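Local coordinates for protein (S)-imine reductase (Streptomyces sp. GF3546, PDB 4OQY) that probably reduces imines to amines with S selectivity, using NADPH as hydride donor, and can make amines directly from ketones by reductive amination, at residues Leu181-Asn193 and Thr247-Ala259. Sequence-based numbering, arbitrary orientation.
Sequences LSYYQTLALGQAN and THQDAGVSTVLPA
Gln185 reaches out of helix 163-192 into the bend between helices 234-251 and 256-270, where it meets His248, Ser254 and Pro258. Its CB leaves the helix toward that bend, with CG anti to the backbone N (chi1 -177°). Gln185 CG lies 3.5 Å from His248 CE1, against the imidazole. A bend at chi2 then turns the amide away from the helix, bringing Gln185 CD to 3.9 Å from Pro258 CD. At the tip the two amide atoms divide the work. NE2 donates to the carbonyl of Ser254, Gln185 NE2 to Ser254 O being 2.8 Å with the donor tilted 21° from the carbonyl plane, and it also packs on Val253 CG2. OE1 accepts from a water that bonds Ser254 OG and receives the N-H of Leu257, in the first turn of helix 256-270. With an alanine here, the Ser254 carbonyl would probably lose this donor and the water one of its holds, and a gap would open beside His248 and Pro258. The His248 ring has its plane 80° from the amide; His248 NE2 hydrogen-bonds OG1 of Thr174 of the second subunit, which helps hold the ring. One turn on, Leu189 CB touches the same ring, while Leu189 CD1 meets Ala251 CB at 3.5 Å, and both branches of Leu189 touch Thr247 CG2. Ala192 CB, 3.7 Å from Val253 CG1, continues the apolar seam, and at the far end Leu257 CD2 rests on the backbone of Ser182. Gly252, at positive phi, closes helix 234-251 in a Schellman motif, letting the chain turn back along the long helix. The long interdomain helix thus packs against the Schellman-capped turn linking two helices of the all-helical C-terminal domain of 6-phosphogluconate dehydrogenase-like reductases, beside the subunit interface.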
loop_
_atom_site.group_PDB
_atom_site.type_symbol
_atom_site.label_atom_id
_atom_site.label_comp_id
_atom_site.label_asym_id
_atom_site.label_seq_id
_atom_site.Cartn_x
_atom_site.Cartn_y
_atom_site.Cartn_z
ATOM N N LEU B 181 -6.958 -0.994 2.637
ATOM C CA LEU B 181 -8.090 -1.430 1.836
ATOM C C LEU B 181 -7.660 -2.299 0.662
ATOM O O LEU B 181 -8.368 -3.209 0.308
ATOM C CB LEU B 181 -8.965 -0.246 1.358
ATOM C CG LEU B 181 -9.784 0.453 2.450
ATOM C CD1 LEU B 181 -10.749 1.496 1.876
ATOM C CD2 LEU B 181 -10.569 -0.554 3.273
ATOM N N SER B 182 -6.517 -2.022 0.049
ATOM C CA SER B 182 -6.086 -2.815 -1.102
ATOM C C SER B 182 -5.782 -4.255 -0.664
ATOM O O SER B 182 -6.008 -5.211 -1.397
ATOM C CB SER B 182 -4.880 -2.182 -1.780
ATOM O OG SER B 182 -3.682 -2.387 -1.066
ATOM N N TYR B 183 -5.315 -4.368 0.566
ATOM C CA TYR B 183 -5.026 -5.652 1.199
ATOM C C TYR B 183 -6.325 -6.422 1.383
ATOM O O TYR B 183 -6.484 -7.525 0.879
ATOM C CB TYR B 183 -4.359 -5.347 2.518
ATOM C CG TYR B 183 -4.060 -6.492 3.407
ATOM C CD1 TYR B 183 -2.920 -7.224 3.197
ATOM C CD2 TYR B 183 -4.870 -6.807 4.500
ATOM C CE1 TYR B 183 -2.577 -8.262 4.031
ATOM C CE2 TYR B 183 -4.533 -7.866 5.348
ATOM C CZ TYR B 183 -3.387 -8.583 5.088
ATOM O OH TYR B 183 -2.994 -9.650 5.883
ATOM N N TYR B 184 -7.311 -5.788 2.001
ATOM C CA TYR B 184 -8.639 -6.402 2.098
ATOM C C TYR B 184 -9.305 -6.741 0.754
ATOM O O TYR B 184 -9.992 -7.758 0.642
ATOM C CB TYR B 184 -9.578 -5.521 2.930
ATOM C CG TYR B 184 -9.159 -5.397 4.376
ATOM C CD1 TYR B 184 -8.524 -6.451 5.048
ATOM C CD2 TYR B 184 -9.424 -4.248 5.079
ATOM C CE1 TYR B 184 -8.129 -6.320 6.374
ATOM C CE2 TYR B 184 -9.053 -4.119 6.392
ATOM C CZ TYR B 184 -8.403 -5.153 7.031
ATOM O OH TYR B 184 -8.079 -4.985 8.346
ATOM N N GLN B 185 -9.086 -5.892 -0.250
ATOM C CA GLN B 185 -9.633 -6.074 -1.585
ATOM C C GLN B 185 -9.117 -7.378 -2.168
ATOM O O GLN B 185 -9.853 -8.129 -2.778
ATOM C CB GLN B 185 -9.257 -4.861 -2.475
ATOM C CG GLN B 185 -9.819 -4.874 -3.890
ATOM C CD GLN B 185 -11.289 -4.472 -3.974
ATOM O OE1 GLN B 185 -11.743 -3.575 -3.280
ATOM N NE2 GLN B 185 -12.027 -5.156 -4.827
ATOM N N THR B 186 -7.838 -7.647 -1.949
ATOM C CA THR B 186 -7.222 -8.842 -2.429
ATOM C C THR B 186 -7.801 -10.088 -1.748
ATOM O O THR B 186 -7.957 -11.142 -2.376
ATOM C CB THR B 186 -5.705 -8.719 -2.133
ATOM O OG1 THR B 186 -5.082 -7.916 -3.151
ATOM C CG2 THR B 186 -5.068 -10.016 -2.047
ATOM N N LEU B 187 -8.111 -9.971 -0.463
ATOM C CA LEU B 187 -8.639 -11.113 0.271
ATOM C C LEU B 187 -10.068 -11.397 -0.214
ATOM O O LEU B 187 -10.462 -12.548 -0.373
ATOM C CB LEU B 187 -8.574 -10.867 1.779
ATOM C CG LEU B 187 -7.171 -10.720 2.407
ATOM C CD1 LEU B 187 -7.295 -10.447 3.902
ATOM C CD2 LEU B 187 -6.280 -11.936 2.173
ATOM N N ALA B 188 -10.815 -10.335 -0.506
ATOM C CA ALA B 188 -12.127 -10.467 -1.117
ATOM C C ALA B 188 -12.028 -11.152 -2.477
ATOM O O ALA B 188 -12.744 -12.109 -2.740
ATOM C CB ALA B 188 -12.785 -9.097 -1.266
ATOM N N LEU B 189 -11.131 -10.655 -3.327
ATOM C CA LEU B 189 -10.893 -11.247 -4.645
ATOM C C LEU B 189 -10.512 -12.726 -4.513
ATOM O O LEU B 189 -11.012 -13.570 -5.243
ATOM C CB LEU B 189 -9.806 -10.475 -5.414
ATOM C CG LEU B 189 -9.358 -11.080 -6.753
ATOM C CD1 LEU B 189 -10.464 -10.939 -7.792
ATOM C CD2 LEU B 189 -8.057 -10.459 -7.250
ATOM N N GLY B 190 -9.625 -13.035 -3.580
ATOM C CA GLY B 190 -9.255 -14.431 -3.337
ATOM C C GLY B 190 -10.467 -15.303 -3.040
ATOM O O GLY B 190 -10.663 -16.364 -3.654
ATOM N N GLN B 191 -11.300 -14.854 -2.106
ATOM C CA GLN B 191 -12.462 -15.647 -1.694
ATOM C C GLN B 191 -13.428 -15.860 -2.829
ATOM O O GLN B 191 -13.953 -16.950 -2.989
ATOM C CB GLN B 191 -13.177 -15.019 -0.507
ATOM C CG GLN B 191 -12.424 -15.266 0.783
ATOM C CD GLN B 191 -12.989 -14.516 1.971
ATOM O OE1 GLN B 191 -13.982 -13.806 1.869
ATOM N NE2 GLN B 191 -12.339 -14.679 3.122
ATOM N N ALA B 192 -13.619 -14.838 -3.646
ATOM C CA ALA B 192 -14.490 -14.948 -4.802
ATOM C C ALA B 192 -13.952 -15.930 -5.843
ATOM O O ALA B 192 -14.681 -16.314 -6.756
ATOM C CB ALA B 192 -14.690 -13.578 -5.440
ATOM N N ASN B 193 -12.672 -16.310 -5.725
ATOM C CA ASN B 193 -12.019 -17.265 -6.639
ATOM C C ASN B 193 -11.710 -18.583 -5.940
ATOM O O ASN B 193 -10.916 -19.381 -6.431
ATOM C CB ASN B 193 -10.721 -16.673 -7.208
ATOM C CG ASN B 193 -10.963 -15.733 -8.376
ATOM O OD1 ASN B 193 -11.063 -16.167 -9.524
ATOM N ND2 ASN B 193 -11.068 -14.441 -8.090
ATOM N N THR B 247 -10.370 -7.858 -13.519
ATOM C CA THR B 247 -10.292 -9.007 -12.610
ATOM C C THR B 247 -11.294 -8.896 -11.467
ATOM O O THR B 247 -12.023 -9.844 -11.181
ATOM C CB THR B 247 -8.866 -9.128 -12.063
ATOM O OG1 THR B 247 -7.975 -9.334 -13.163
ATOM C CG2 THR B 247 -8.755 -10.280 -11.083
ATOM N N HIS B 248 -11.340 -7.733 -10.822
ATOM C CA HIS B 248 -12.311 -7.513 -9.752
ATOM C C HIS B 248 -13.761 -7.472 -10.240
ATOM O O HIS B 248 -14.649 -8.010 -9.578
ATOM C CB HIS B 248 -11.978 -6.264 -8.943
ATOM C CG HIS B 248 -10.687 -6.382 -8.199
ATOM N ND1 HIS B 248 -10.570 -7.074 -7.013
ATOM C CD2 HIS B 248 -9.439 -5.970 -8.514
ATOM C CE1 HIS B 248 -9.313 -7.049 -6.613
ATOM N NE2 HIS B 248 -8.607 -6.382 -7.504
ATOM N N GLN B 249 -14.000 -6.861 -11.396
ATOM C CA GLN B 249 -15.341 -6.871 -12.017
ATOM C C GLN B 249 -15.793 -8.298 -12.291
ATOM O O GLN B 249 -16.851 -8.712 -11.851
ATOM C CB GLN B 249 -15.334 -6.091 -13.328
ATOM C CG GLN B 249 -15.102 -4.608 -13.143
ATOM C CD GLN B 249 -15.024 -3.847 -14.465
ATOM O OE1 GLN B 249 -14.542 -4.373 -15.475
ATOM N NE2 GLN B 249 -15.452 -2.598 -14.449
ATOM N N ASP B 250 -14.943 -9.070 -12.971
ATOM C CA ASP B 250 -15.232 -10.481 -13.274
ATOM C C ASP B 250 -15.515 -11.312 -12.010
ATOM O O ASP B 250 -16.342 -12.222 -12.027
ATOM C CB ASP B 250 -14.053 -11.136 -14.006
ATOM C CG ASP B 250 -13.841 -10.604 -15.410
ATOM O OD1 ASP B 250 -14.739 -9.923 -15.974
ATOM O OD2 ASP B 250 -12.747 -10.873 -15.951
ATOM N N ALA B 251 -14.841 -10.992 -10.911
ATOM C CA ALA B 251 -14.980 -11.779 -9.689
ATOM C C ALA B 251 -16.257 -11.453 -8.912
ATOM O O ALA B 251 -16.628 -12.194 -8.011
ATOM C CB ALA B 251 -13.766 -11.590 -8.803
ATOM N N GLY B 252 -16.934 -10.361 -9.264
ATOM C CA GLY B 252 -18.166 -9.978 -8.603
ATOM C C GLY B 252 -17.977 -9.257 -7.286
ATOM O O GLY B 252 -18.929 -9.086 -6.538
ATOM N N VAL B 253 -16.763 -8.823 -6.988
ATOM C CA VAL B 253 -16.492 -8.124 -5.737
ATOM C C VAL B 253 -16.653 -6.621 -5.938
ATOM O O VAL B 253 -16.927 -6.165 -7.041
ATOM C CB VAL B 253 -15.072 -8.453 -5.199
ATOM C CG1 VAL B 253 -14.963 -9.932 -4.889
ATOM C CG2 VAL B 253 -13.991 -8.015 -6.169
ATOM N N SER B 254 -16.506 -5.853 -4.865
ATOM C CA SER B 254 -16.593 -4.391 -4.955
ATOM C C SER B 254 -15.569 -3.880 -5.947
ATOM O O SER B 254 -14.446 -4.374 -5.977
ATOM C CB SER B 254 -16.327 -3.755 -3.582
ATOM O OG SER B 254 -16.196 -2.351 -3.674
ATOM N N THR B 255 -15.944 -2.876 -6.739
ATOM C CA THR B 255 -14.990 -2.241 -7.633
ATOM C C THR B 255 -14.696 -0.788 -7.311
ATOM O O THR B 255 -14.003 -0.150 -8.076
ATOM C CB THR B 255 -15.409 -2.344 -9.109
ATOM O OG1 THR B 255 -16.701 -1.781 -9.287
ATOM C CG2 THR B 255 -15.424 -3.770 -9.543
ATOM N N VAL B 256 -15.125 -0.302 -6.148
ATOM C CA VAL B 256 -14.972 1.111 -5.785
ATOM C C VAL B 256 -13.502 1.507 -5.820
ATOM O O VAL B 256 -13.090 2.508 -6.444
ATOM C CB VAL B 256 -15.616 1.422 -4.402
ATOM C CG1 VAL B 256 -15.247 2.821 -3.924
ATOM C CG2 VAL B 256 -17.135 1.290 -4.489
ATOM N N LEU B 257 -12.684 0.694 -5.176
ATOM C CA LEU B 257 -11.281 1.000 -5.113
ATOM C C LEU B 257 -10.514 0.827 -6.450
ATOM O O LEU B 257 -9.870 1.763 -6.910
ATOM C CB LEU B 257 -10.634 0.186 -3.987
ATOM C CG LEU B 257 -9.182 0.516 -3.713
ATOM C CD1 LEU B 257 -9.041 1.944 -3.203
ATOM C CD2 LEU B 257 -8.637 -0.493 -2.705
ATOM N N PRO B 258 -10.559 -0.363 -7.066
ATOM C CA PRO B 258 -9.876 -0.434 -8.362
ATOM C C PRO B 258 -10.472 0.528 -9.426
ATOM O O PRO B 258 -9.754 0.960 -10.311
ATOM C CB PRO B 258 -10.041 -1.884 -8.794
ATOM C CG PRO B 258 -11.100 -2.462 -7.929
ATOM C CD PRO B 258 -11.211 -1.625 -6.690
ATOM N N ALA B 259 -11.751 0.863 -9.353
ATOM C CA ALA B 259 -12.284 1.823 -10.322
ATOM C C ALA B 259 -11.653 3.187 -10.119
ATOM O O ALA B 259 -11.362 3.887 -11.096
ATOM C CB ALA B 259 -13.802 1.890 -10.265
HETATM O O HOH W 1 -13.586 -1.619 -3.878
#